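Local coordinates for protein putative acetyltransferase (Streptococcus mutans, PDB 4E2A) that probably transfers an acyl group, most likely acetyl from acetyl-CoA as in other GNAT-family enzymes, to an acceptor that is not known, at residues Q145-A150 against A178-E183; D124-Q129 against E152-S157; S115-Q120 against W161-V166. All coordinates share one frame; numbering follows the deposited sequence.

Contact 1: residues Q145-A150 against A178-E183; sequences QLFEFA and AKYGFE
Phe-147 drives the rim of its ring into the face of Tyr-180, and this edge-to-face pair is the tight half of the contact. The centroids lie 5.3 Å apart with the planes at 67°, and Phe-147 CE2 sits 3.8 Å from Tyr-180 CD2, over the tyrosine ring but displaced toward its rim. Because CG of Phe-147 is anti to its backbone N (chi1 -172°), the ring leaves helix 142-157 toward 178-183 and also reaches Phe-182, where Phe-147 CZ comes within 3.8 Å of Phe-182 CE1. Both phenylalanines are buried, and beneath them Leu-164 of strand 161-167 touches each one, so this end of the contact belongs to the core between helix and sheet.

The other half is looser and polar. Glu-148 lies one residue along the helix, partly exposed, and its extended chain carries the carboxylate to the hydroxyl edge of the tyrosine, with OE2 in the ring plane. Tyr-180 OH donates to Glu-148 OE2 at 2.6 Å, and the oxygen accepts with its anti lone pair, the one turned away from the other carboxylate oxygen; the carboxylate stands nearly perpendicular to the ring, at 85°.

Both Tyr-180 and Phe-182 are delivered by the turn that ends helix 171-179. Gly-181, with positive phi, closes it in a Schellman motif, and its two neighbours both point toward helix 142-157. The tyrosine is thus amphipathic in use: its face is spent on an aromatic edge, while its hydroxyl is tied to a carboxylate that probably carries a negative charge, which would strengthen so short a bond.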
loop_
_atom_site.group_PDB
_atom_site.type_symbol
_atom_site.label_atom_id
_atom_site.label_comp_id
_atom_site.label_asym_id
_atom_site.label_seq_id
_atom_site.Cartn_x
_atom_site.Cartn_y
_atom_site.Cartn_z
ATOM N N GLN B 145 -17.832 -15.734 -15.928
ATOM C CA GLN B 145 -19.012 -16.150 -15.181
ATOM C C GLN B 145 -18.925 -15.720 -13.714
ATOM O O GLN B 145 -19.904 -15.278 -13.136
ATOM C CB GLN B 145 -19.191 -17.665 -15.264
ATOM C CG GLN B 145 -20.544 -18.152 -14.800
ATOM C CD GLN B 145 -20.747 -19.626 -15.082
ATOM O OE1 GLN B 145 -20.039 -20.216 -15.907
ATOM N NE2 GLN B 145 -21.708 -20.236 -14.388
ATOM N N LEU B 146 -17.747 -15.848 -13.113
ATOM C CA LEU B 146 -17.583 -15.447 -11.714
ATOM C C LEU B 146 -17.642 -13.904 -11.562
ATOM O O LEU B 146 -18.214 -13.411 -10.605
ATOM C CB LEU B 146 -16.303 -16.037 -11.125
ATOM C CG LEU B 146 -16.041 -15.948 -9.615
ATOM C CD1 LEU B 146 -17.235 -16.345 -8.760
ATOM C CD2 LEU B 146 -14.804 -16.811 -9.245
ATOM N N PHE B 147 -17.080 -13.159 -12.514
ATOM C CA PHE B 147 -17.160 -11.701 -12.482
ATOM C C PHE B 147 -18.600 -11.229 -12.642
ATOM O O PHE B 147 -19.048 -10.337 -11.921
ATOM C CB PHE B 147 -16.251 -11.049 -13.527
ATOM C CG PHE B 147 -16.148 -9.535 -13.401
ATOM C CD1 PHE B 147 -15.399 -8.949 -12.383
ATOM C CD2 PHE B 147 -16.782 -8.705 -14.311
ATOM C CE1 PHE B 147 -15.296 -7.560 -12.270
ATOM C CE2 PHE B 147 -16.680 -7.311 -14.216
ATOM C CZ PHE B 147 -15.932 -6.735 -13.198
ATOM N N GLU B 148 -19.336 -11.851 -13.561
ATOM C CA GLU B 148 -20.742 -11.533 -13.738
ATOM C C GLU B 148 -21.595 -11.881 -12.508
ATOM O O GLU B 148 -22.546 -11.162 -12.177
ATOM C CB GLU B 148 -21.275 -12.184 -15.028
ATOM C CG GLU B 148 -20.467 -11.739 -16.243
ATOM C CD GLU B 148 -21.210 -11.854 -17.567
ATOM O OE1 GLU B 148 -22.241 -12.547 -17.601
ATOM O OE2 GLU B 148 -20.757 -11.230 -18.559
ATOM N N PHE B 149 -21.247 -12.970 -11.824
ATOM C CA PHE B 149 -21.885 -13.309 -10.556
ATOM C C PHE B 149 -21.599 -12.219 -9.513
ATOM O O PHE B 149 -22.487 -11.840 -8.734
ATOM C CB PHE B 149 -21.409 -14.690 -10.064
ATOM C CG PHE B 149 -21.911 -15.068 -8.692
ATOM C CD1 PHE B 149 -23.102 -15.788 -8.539
ATOM C CD2 PHE B 149 -21.181 -14.731 -7.546
ATOM C CE1 PHE B 149 -23.577 -16.142 -7.268
ATOM C CE2 PHE B 149 -21.633 -15.091 -6.274
ATOM C CZ PHE B 149 -22.843 -15.799 -6.133
ATOM N N ALA B 150 -20.358 -11.735 -9.479
ATOM C CA ALA B 150 -19.997 -10.656 -8.551
ATOM C C ALA B 150 -20.826 -9.395 -8.779
ATOM O O ALA B 150 -21.287 -8.787 -7.807
ATOM C CB ALA B 150 -18.498 -10.321 -8.630
ATOM N N ALA B 178 -14.400 -1.416 -18.765
ATOM C CA ALA B 178 -15.174 -0.326 -19.338
ATOM C C ALA B 178 -16.419 -0.885 -20.042
ATOM O O ALA B 178 -17.442 -0.213 -20.138
ATOM C CB ALA B 178 -14.325 0.493 -20.299
ATOM N N LYS B 179 -16.343 -2.129 -20.493
ATOM C CA LYS B 179 -17.464 -2.699 -21.241
ATOM C C LYS B 179 -18.626 -3.057 -20.329
ATOM O O LYS B 179 -19.792 -3.102 -20.764
ATOM C CB LYS B 179 -17.032 -3.906 -22.073
ATOM C CG LYS B 179 -16.337 -3.514 -23.352
ATOM C CD LYS B 179 -16.154 -4.713 -24.269
ATOM C CE LYS B 179 -17.503 -5.301 -24.666
ATOM N NZ LYS B 179 -17.354 -6.545 -25.464
ATOM N N TYR B 180 -18.308 -3.315 -19.065
ATOM C CA TYR B 180 -19.333 -3.568 -18.064
ATOM C C TYR B 180 -19.862 -2.275 -17.460
ATOM O O TYR B 180 -20.738 -2.300 -16.600
ATOM C CB TYR B 180 -18.804 -4.489 -16.962
ATOM C CG TYR B 180 -18.728 -5.940 -17.384
ATOM C CD1 TYR B 180 -19.867 -6.740 -17.384
ATOM C CD2 TYR B 180 -17.526 -6.500 -17.804
ATOM C CE1 TYR B 180 -19.810 -8.059 -17.770
ATOM C CE2 TYR B 180 -17.454 -7.822 -18.193
ATOM C CZ TYR B 180 -18.597 -8.593 -18.170
ATOM O OH TYR B 180 -18.523 -9.903 -18.564
ATOM N N GLY B 181 -19.337 -1.142 -17.907
ATOM C CA GLY B 181 -19.802 0.139 -17.397
ATOM C C GLY B 181 -18.986 0.750 -16.257
ATOM O O GLY B 181 -19.467 1.667 -15.583
ATOM N N PHE B 182 -17.766 0.258 -16.024
ATOM C CA PHE B 182 -16.913 0.851 -14.983
ATOM C C PHE B 182 -16.236 2.120 -15.529
ATOM O O PHE B 182 -15.925 2.197 -16.721
ATOM C CB PHE B 182 -15.847 -0.137 -14.471
ATOM C CG PHE B 182 -16.382 -1.202 -13.538
ATOM C CD1 PHE B 182 -17.030 -2.329 -14.035
ATOM C CD2 PHE B 182 -16.241 -1.072 -12.171
ATOM C CE1 PHE B 182 -17.530 -3.323 -13.160
ATOM C CE2 PHE B 182 -16.723 -2.056 -11.295
ATOM C CZ PHE B 182 -17.369 -3.183 -11.799
ATOM N N GLU B 183 -15.999 3.093 -14.648
ATOM C CA GLU B 183 -15.382 4.373 -15.013
ATOM C C GLU B 183 -14.425 4.808 -13.910
ATOM O O GLU B 183 -14.681 4.574 -12.728
ATOM C CB GLU B 183 -16.439 5.470 -15.164
ATOM C CG GLU B 183 -17.637 5.131 -16.032
ATOM C CD GLU B 183 -18.780 6.143 -15.855
ATOM O OE1 GLU B 183 -18.637 7.082 -15.030
ATOM O OE2 GLU B 183 -19.821 6.000 -16.536
#

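Contact 2: residues D124-Q129 against E152-S157; sequences DAFEIQ and ERAQIS
This is apolar helix-on-sheet packing: the ring of Phe-126, on strand 125-133, lies against the last turns of helix 142-157, with no hydrogen bond between the two segments. The short strand and helix segments run nearly antiparallel, at 164°, and their axes approach to 9.3 Å. The CA atoms nearest each other are those of Phe-126 and Ala-154, 6.3 Å apart.

Phe-126 turns its face to the helix. Ala-154 CA stands 3.9 Å from the centroid of the ring and only 5° off its normal, a CH-pi contact placed almost squarely over the centre. The methyl group covers one side of the same face, with Ala-154 CB 3.8 Å from Phe-126 CD2, so the small residue lets the ring lie close to the helix backbone. That placement follows from the first torsion of the phenylalanine, whose CG is anti to the backbone N (chi1 -178°) and swings the ring off the strand toward the helix.

Strand 125-133, helix 142-157 and strand 161-167 form a beta-alpha-beta unit of the GNAT fold, the two strands being parallel neighbours in the sheet, and Phe-126 fills part of the layer between the first strand and the connecting helix. Val-162 of the second strand and Val-111 of strand 104-113 also touch its side chain.

Two further helix residues meet the ring obliquely. Arg-153 contributes its aliphatic root, with CB 4.2 Å from Phe-126 CZ, before its chain bends at chi2 and chi3 and leads the guanidinium away. From the next turn Ser-157 brings its OG within 4.0 Å of Phe-126 CD1. This hydroxyl is hydrogen-bonded to Leu-159 N, two residues on.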
loop_
_atom_site.group_PDB
_atom_site.type_symbol
_atom_site.label_atom_id
_atom_site.label_comp_id
_atom_site.label_asym_id
_atom_site.label_seq_id
_atom_site.Cartn_x
_atom_site.Cartn_y
_atom_site.Cartn_z
ATOM N N ASP B 124 -21.783 3.885 0.486
ATOM C CA ASP B 124 -22.756 2.906 0.022
ATOM C C ASP B 124 -22.203 2.064 -1.110
ATOM O O ASP B 124 -22.897 1.857 -2.127
ATOM C CB ASP B 124 -24.026 3.601 -0.477
ATOM C CG ASP B 124 -25.041 3.799 0.613
ATOM O OD1 ASP B 124 -25.695 4.867 0.630
ATOM O OD2 ASP B 124 -25.180 2.884 1.453
ATOM N N ALA B 125 -20.971 1.585 -0.919
ATOM C CA ALA B 125 -20.209 0.892 -1.961
ATOM C C ALA B 125 -19.893 -0.575 -1.637
ATOM O O ALA B 125 -19.895 -0.980 -0.472
ATOM C CB ALA B 125 -18.930 1.649 -2.266
ATOM N N PHE B 126 -19.598 -1.332 -2.702
ATOM C CA PHE B 126 -19.346 -2.775 -2.707
ATOM C C PHE B 126 -18.063 -3.003 -3.543
ATOM O O PHE B 126 -17.962 -2.528 -4.671
ATOM C CB PHE B 126 -20.573 -3.441 -3.361
ATOM C CG PHE B 126 -20.545 -4.950 -3.430
ATOM C CD1 PHE B 126 -21.426 -5.710 -2.655
ATOM C CD2 PHE B 126 -19.734 -5.606 -4.333
ATOM C CE1 PHE B 126 -21.452 -7.099 -2.734
ATOM C CE2 PHE B 126 -19.753 -7.013 -4.429
ATOM C CZ PHE B 126 -20.610 -7.755 -3.629
ATOM N N GLU B 127 -17.101 -3.734 -2.986
ATOM C CA GLU B 127 -15.778 -3.900 -3.579
ATOM C C GLU B 127 -15.572 -5.317 -4.111
ATOM O O GLU B 127 -15.858 -6.281 -3.428
ATOM C CB GLU B 127 -14.682 -3.601 -2.537
ATOM C CG GLU B 127 -13.263 -3.912 -3.023
ATOM C CD GLU B 127 -12.197 -3.795 -1.923
ATOM O OE1 GLU B 127 -12.545 -3.618 -0.746
ATOM O OE2 GLU B 127 -10.998 -3.889 -2.245
ATOM N N ILE B 128 -15.087 -5.439 -5.338
ATOM C CA ILE B 128 -14.627 -6.737 -5.826
ATOM C C ILE B 128 -13.112 -6.757 -5.622
ATOM O O ILE B 128 -12.379 -6.021 -6.295
ATOM C CB ILE B 128 -15.017 -6.973 -7.298
ATOM C CG1 ILE B 128 -16.538 -6.833 -7.468
ATOM C CG2 ILE B 128 -14.569 -8.361 -7.747
ATOM C CD1 ILE B 128 -16.974 -6.593 -8.937
ATOM N N GLN B 129 -12.661 -7.554 -4.651
ATOM C CA GLN B 129 -11.270 -7.503 -4.179
ATOM C C GLN B 129 -10.365 -8.542 -4.844
ATOM O O GLN B 129 -9.250 -8.215 -5.268
ATOM C CB GLN B 129 -11.203 -7.671 -2.643
ATOM C CG GLN B 129 -9.775 -7.525 -2.057
ATOM C CD GLN B 129 -9.614 -8.140 -0.660
ATOM O OE1 GLN B 129 -10.587 -8.329 0.073
ATOM N NE2 GLN B 129 -8.371 -8.450 -0.291
ATOM N N GLU B 152 -23.826 -9.222 -10.135
ATOM C CA GLU B 152 -25.200 -9.492 -9.709
ATOM C C GLU B 152 -25.347 -9.461 -8.175
ATOM O O GLU B 152 -26.320 -8.917 -7.650
ATOM C CB GLU B 152 -25.717 -10.800 -10.306
ATOM C CG GLU B 152 -27.161 -11.095 -9.946
ATOM C CD GLU B 152 -28.126 -9.968 -10.325
ATOM O OE1 GLU B 152 -27.821 -9.182 -11.253
ATOM O OE2 GLU B 152 -29.204 -9.877 -9.691
ATOM N N ARG B 153 -24.371 -10.009 -7.451
ATOM C CA ARG B 153 -24.371 -9.860 -5.995
ATOM C C ARG B 153 -24.408 -8.388 -5.594
ATOM O O ARG B 153 -25.128 -7.986 -4.670
ATOM C CB ARG B 153 -23.156 -10.555 -5.356
ATOM C CG ARG B 153 -23.250 -12.067 -5.341
ATOM C CD ARG B 153 -24.487 -12.543 -4.586
ATOM N NE ARG B 153 -24.471 -12.159 -3.171
ATOM C CZ ARG B 153 -25.456 -12.442 -2.316
ATOM N NH1 ARG B 153 -26.538 -13.099 -2.733
ATOM N NH2 ARG B 153 -25.368 -12.066 -1.043
ATOM N N ALA B 154 -23.628 -7.579 -6.294
ATOM C CA ALA B 154 -23.575 -6.139 -6.025
ATOM C C ALA B 154 -24.943 -5.508 -6.236
ATOM O O ALA B 154 -25.385 -4.677 -5.437
ATOM C CB ALA B 154 -22.537 -5.459 -6.921
ATOM N N GLN B 155 -25.597 -5.892 -7.325
ATOM C CA GLN B 155 -26.921 -5.381 -7.651
ATOM C C GLN B 155 -27.909 -5.732 -6.538
ATOM O O GLN B 155 -28.654 -4.882 -6.054
ATOM C CB GLN B 155 -27.382 -5.972 -8.977
ATOM C CG GLN B 155 -28.361 -5.097 -9.743
ATOM C CD GLN B 155 -27.739 -3.792 -10.244
ATOM O OE1 GLN B 155 -26.768 -3.799 -11.012
ATOM N NE2 GLN B 155 -28.301 -2.668 -9.813
ATOM N N ILE B 156 -27.885 -6.988 -6.113
ATOM C CA ILE B 156 -28.771 -7.476 -5.061
ATOM C C ILE B 156 -28.494 -6.830 -3.682
ATOM O O ILE B 156 -29.357 -6.820 -2.804
ATOM C CB ILE B 156 -28.675 -9.013 -4.980
ATOM C CG1 ILE B 156 -29.387 -9.632 -6.187
ATOM C CG2 ILE B 156 -29.258 -9.550 -3.673
ATOM C CD1 ILE B 156 -29.095 -11.105 -6.384
ATOM N N SER B 157 -27.296 -6.283 -3.502
ATOM C CA SER B 157 -26.892 -5.738 -2.207
ATOM C C SER B 157 -27.666 -4.469 -1.865
ATOM O O SER B 157 -27.771 -4.080 -0.700
ATOM C CB SER B 157 -25.408 -5.412 -2.206
ATOM O OG SER B 157 -25.137 -4.261 -2.993
#

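Contact 3: residues S115-Q120 against W161-V166; sequences SSQTEQ and WVWLGV
Gln-117 meets the indole of Trp-163 at its edge, not over a face. Trp-163 NE1 donates to Gln-117 OE1 over 3.0 Å with an N-H...O angle of 166°, so the bond is nearly straight. The acceptor lies close to the ring plane, and seen from the glutamine the donor lies in the carbonyl plane. The two flat groups are nevertheless twisted against each other, amide and indole planes standing 54° apart. Gln-117 reaches across with an extended chain beyond CG, and the other atom of its amide is held too, NE2 being hydrogen-bonded to Gly-114 O. Gripped at both polar atoms, the amide has little freedom to flip, and OE1 is kept facing the indole.

Trp-163 comes to this position with CG between its backbone N and carbonyl carbon (chi1 70°), which lifts the indole off strand 161-167 toward the loop. In this GNAT-family sheet the strand is paired in parallel with strand 125-133, and residues 115-120 belong to the connection leading from strand 104-113 into 125-133. The loop folds back over one face of the sheet, and the indole packs under it; on the opposite face lies helix 142-157.

Farther round the ring the six-membered half meets Thr-118 and Glu-119 obliquely. Trp-163 CH2 is 3.9 Å from Thr-118 OG1, the threonine chain crossing the indole; that hydroxyl has its hydrogen bond with Glu-127 OE2 on strand 125-133. Glu-119 touches the ring chiefly through its backbone, with Glu-119 O 3.7 Å from Trp-163 CZ2. Glu-119 is poorly ordered, so its side chain carries little weight here. The side chain of Glu-127 also touches the indole.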
loop_
_atom_site.group_PDB
_atom_site.type_symbol
_atom_site.label_atom_id
_atom_site.label_comp_id
_atom_site.label_asym_id
_atom_site.label_seq_id
_atom_site.Cartn_x
_atom_site.Cartn_y
_atom_site.Cartn_z
ATOM N N SER B 115 -17.163 -1.728 6.557
ATOM C CA SER B 115 -15.806 -1.448 7.034
ATOM C C SER B 115 -14.791 -2.461 6.502
ATOM O O SER B 115 -13.580 -2.249 6.599
ATOM C CB SER B 115 -15.762 -1.425 8.571
ATOM O OG SER B 115 -16.119 -2.700 9.089
ATOM N N SER B 116 -15.281 -3.557 5.926
ATOM C CA SER B 116 -14.382 -4.592 5.407
ATOM C C SER B 116 -13.772 -4.255 4.042
ATOM O O SER B 116 -12.897 -4.977 3.546
ATOM C CB SER B 116 -15.092 -5.948 5.358
ATOM O OG SER B 116 -15.410 -6.381 6.669
ATOM N N GLN B 117 -14.216 -3.168 3.422
ATOM C CA GLN B 117 -13.582 -2.765 2.181
ATOM C C GLN B 117 -12.114 -2.456 2.464
ATOM O O GLN B 117 -11.754 -2.014 3.561
ATOM C CB GLN B 117 -14.285 -1.556 1.551
ATOM C CG GLN B 117 -15.785 -1.756 1.275
ATOM C CD GLN B 117 -16.455 -0.468 0.807
ATOM O OE1 GLN B 117 -16.280 -0.031 -0.337
ATOM N NE2 GLN B 117 -17.213 0.147 1.694
ATOM N N THR B 118 -11.265 -2.697 1.477
ATOM C CA THR B 118 -9.837 -2.453 1.645
ATOM C C THR B 118 -9.531 -0.966 1.792
ATOM O O THR B 118 -8.524 -0.591 2.393
ATOM C CB THR B 118 -9.007 -3.041 0.486
ATOM O OG1 THR B 118 -9.355 -2.403 -0.750
ATOM C CG2 THR B 118 -9.242 -4.543 0.363
ATOM N N GLU B 119 -10.401 -0.129 1.236
ATOM C CA GLU B 119 -10.249 1.323 1.310
ATOM C C GLU B 119 -11.617 1.975 1.392
ATOM O O GLU B 119 -12.563 1.522 0.754
ATOM C CB GLU B 119 -9.496 1.858 0.086
ATOM C CG GLU B 119 -8.031 1.444 0.034
ATOM C CD GLU B 119 -7.337 1.853 -1.255
ATOM O OE1 GLU B 119 -8.033 2.034 -2.279
ATOM O OE2 GLU B 119 -6.090 1.990 -1.243
ATOM N N GLN B 120 -11.731 3.033 2.186
ATOM C CA GLN B 120 -12.969 3.801 2.218
ATOM C C GLN B 120 -12.880 4.930 1.199
ATOM O O GLN B 120 -12.330 5.996 1.489
ATOM C CB GLN B 120 -13.238 4.366 3.617
ATOM C CG GLN B 120 -13.506 3.316 4.684
ATOM C CD GLN B 120 -14.683 2.411 4.343
ATOM O OE1 GLN B 120 -15.771 2.879 3.989
ATOM N NE2 GLN B 120 -14.465 1.108 4.444
ATOM N N TRP B 161 -22.816 1.654 -5.427
ATOM C CA TRP B 161 -21.653 1.501 -6.305
ATOM C C TRP B 161 -20.940 0.153 -6.101
ATOM O O TRP B 161 -20.906 -0.398 -4.998
ATOM C CB TRP B 161 -20.652 2.663 -6.111
ATOM C CG TRP B 161 -21.261 4.014 -6.250
ATOM C CD1 TRP B 161 -21.707 4.818 -5.246
ATOM C CD2 TRP B 161 -21.516 4.724 -7.473
ATOM N NE1 TRP B 161 -22.220 5.989 -5.763
ATOM C CE2 TRP B 161 -22.116 5.953 -7.124
ATOM C CE3 TRP B 161 -21.295 4.433 -8.823
ATOM C CZ2 TRP B 161 -22.500 6.893 -8.084
ATOM C CZ3 TRP B 161 -21.682 5.378 -9.774
ATOM C CH2 TRP B 161 -22.270 6.588 -9.395
ATOM N N VAL B 162 -20.411 -0.380 -7.190
ATOM C CA VAL B 162 -19.449 -1.472 -7.123
ATOM C C VAL B 162 -18.166 -0.915 -7.727
ATOM O O VAL B 162 -18.199 -0.192 -8.728
ATOM C CB VAL B 162 -19.961 -2.728 -7.875
ATOM C CG1 VAL B 162 -20.248 -2.408 -9.327
ATOM C CG2 VAL B 162 -18.959 -3.893 -7.773
ATOM N N TRP B 163 -17.040 -1.191 -7.080
ATOM C CA TRP B 163 -15.759 -0.680 -7.528
ATOM C C TRP B 163 -14.632 -1.713 -7.456
ATOM O O TRP B 163 -14.725 -2.729 -6.765
ATOM C CB TRP B 163 -15.374 0.574 -6.726
ATOM C CG TRP B 163 -15.025 0.301 -5.301
ATOM C CD1 TRP B 163 -15.892 0.135 -4.267
ATOM C CD2 TRP B 163 -13.707 0.160 -4.750
ATOM N NE1 TRP B 163 -15.200 -0.076 -3.105
ATOM C CE2 TRP B 163 -13.868 -0.074 -3.370
ATOM C CE3 TRP B 163 -12.421 0.220 -5.286
ATOM C CZ2 TRP B 163 -12.771 -0.259 -2.513
ATOM C CZ3 TRP B 163 -11.336 0.031 -4.435
ATOM C CH2 TRP B 163 -11.520 -0.212 -3.068
ATOM N N LEU B 164 -13.556 -1.434 -8.181
ATOM C CA LEU B 164 -12.371 -2.266 -8.125
ATOM C C LEU B 164 -11.157 -1.422 -8.510
ATOM O O LEU B 164 -11.299 -0.326 -9.040
ATOM C CB LEU B 164 -12.532 -3.486 -9.040
ATOM C CG LEU B 164 -12.987 -3.233 -10.482
ATOM C CD1 LEU B 164 -11.798 -2.794 -11.291
ATOM C CD2 LEU B 164 -13.575 -4.511 -11.080
ATOM N N GLY B 165 -9.967 -1.923 -8.204
ATOM C CA GLY B 165 -8.743 -1.238 -8.560
ATOM C C GLY B 165 -8.072 -1.916 -9.730
ATOM O O GLY B 165 -8.120 -3.132 -9.849
ATOM N N VAL B 166 -7.449 -1.127 -10.600
ATOM C CA VAL B 166 -6.710 -1.678 -11.726
ATOM C C VAL B 166 -5.415 -0.889 -11.922
ATOM O O VAL B 166 -5.384 0.328 -11.746
ATOM C CB VAL B 166 -7.544 -1.653 -13.038
ATOM C CG1 VAL B 166 -7.863 -0.214 -13.439
ATOM C CG2 VAL B 166 -6.804 -2.372 -14.165
#

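Contacts 1 and 2 share helix 142-157 and one apolar layer: Phe-147 and Ala-150 of contact 1 both pack on Ile-128, in the strand segment of contact 2. Contact 3 uses the other face of the sheet. Strand 161-167 lies between them, with Leu-164 on the helix side and Trp-163 on the loop side, and Trp-161 O bonded to Phe-126 N. All three are partly buried, but their chemistry differs. Contact 2 is held purely by packing, contact 1 joins aromatic packing to one tyrosine-carboxylate bond at its more exposed side, and contact 3 rests on an indole-amide bond beside a more exposed loop.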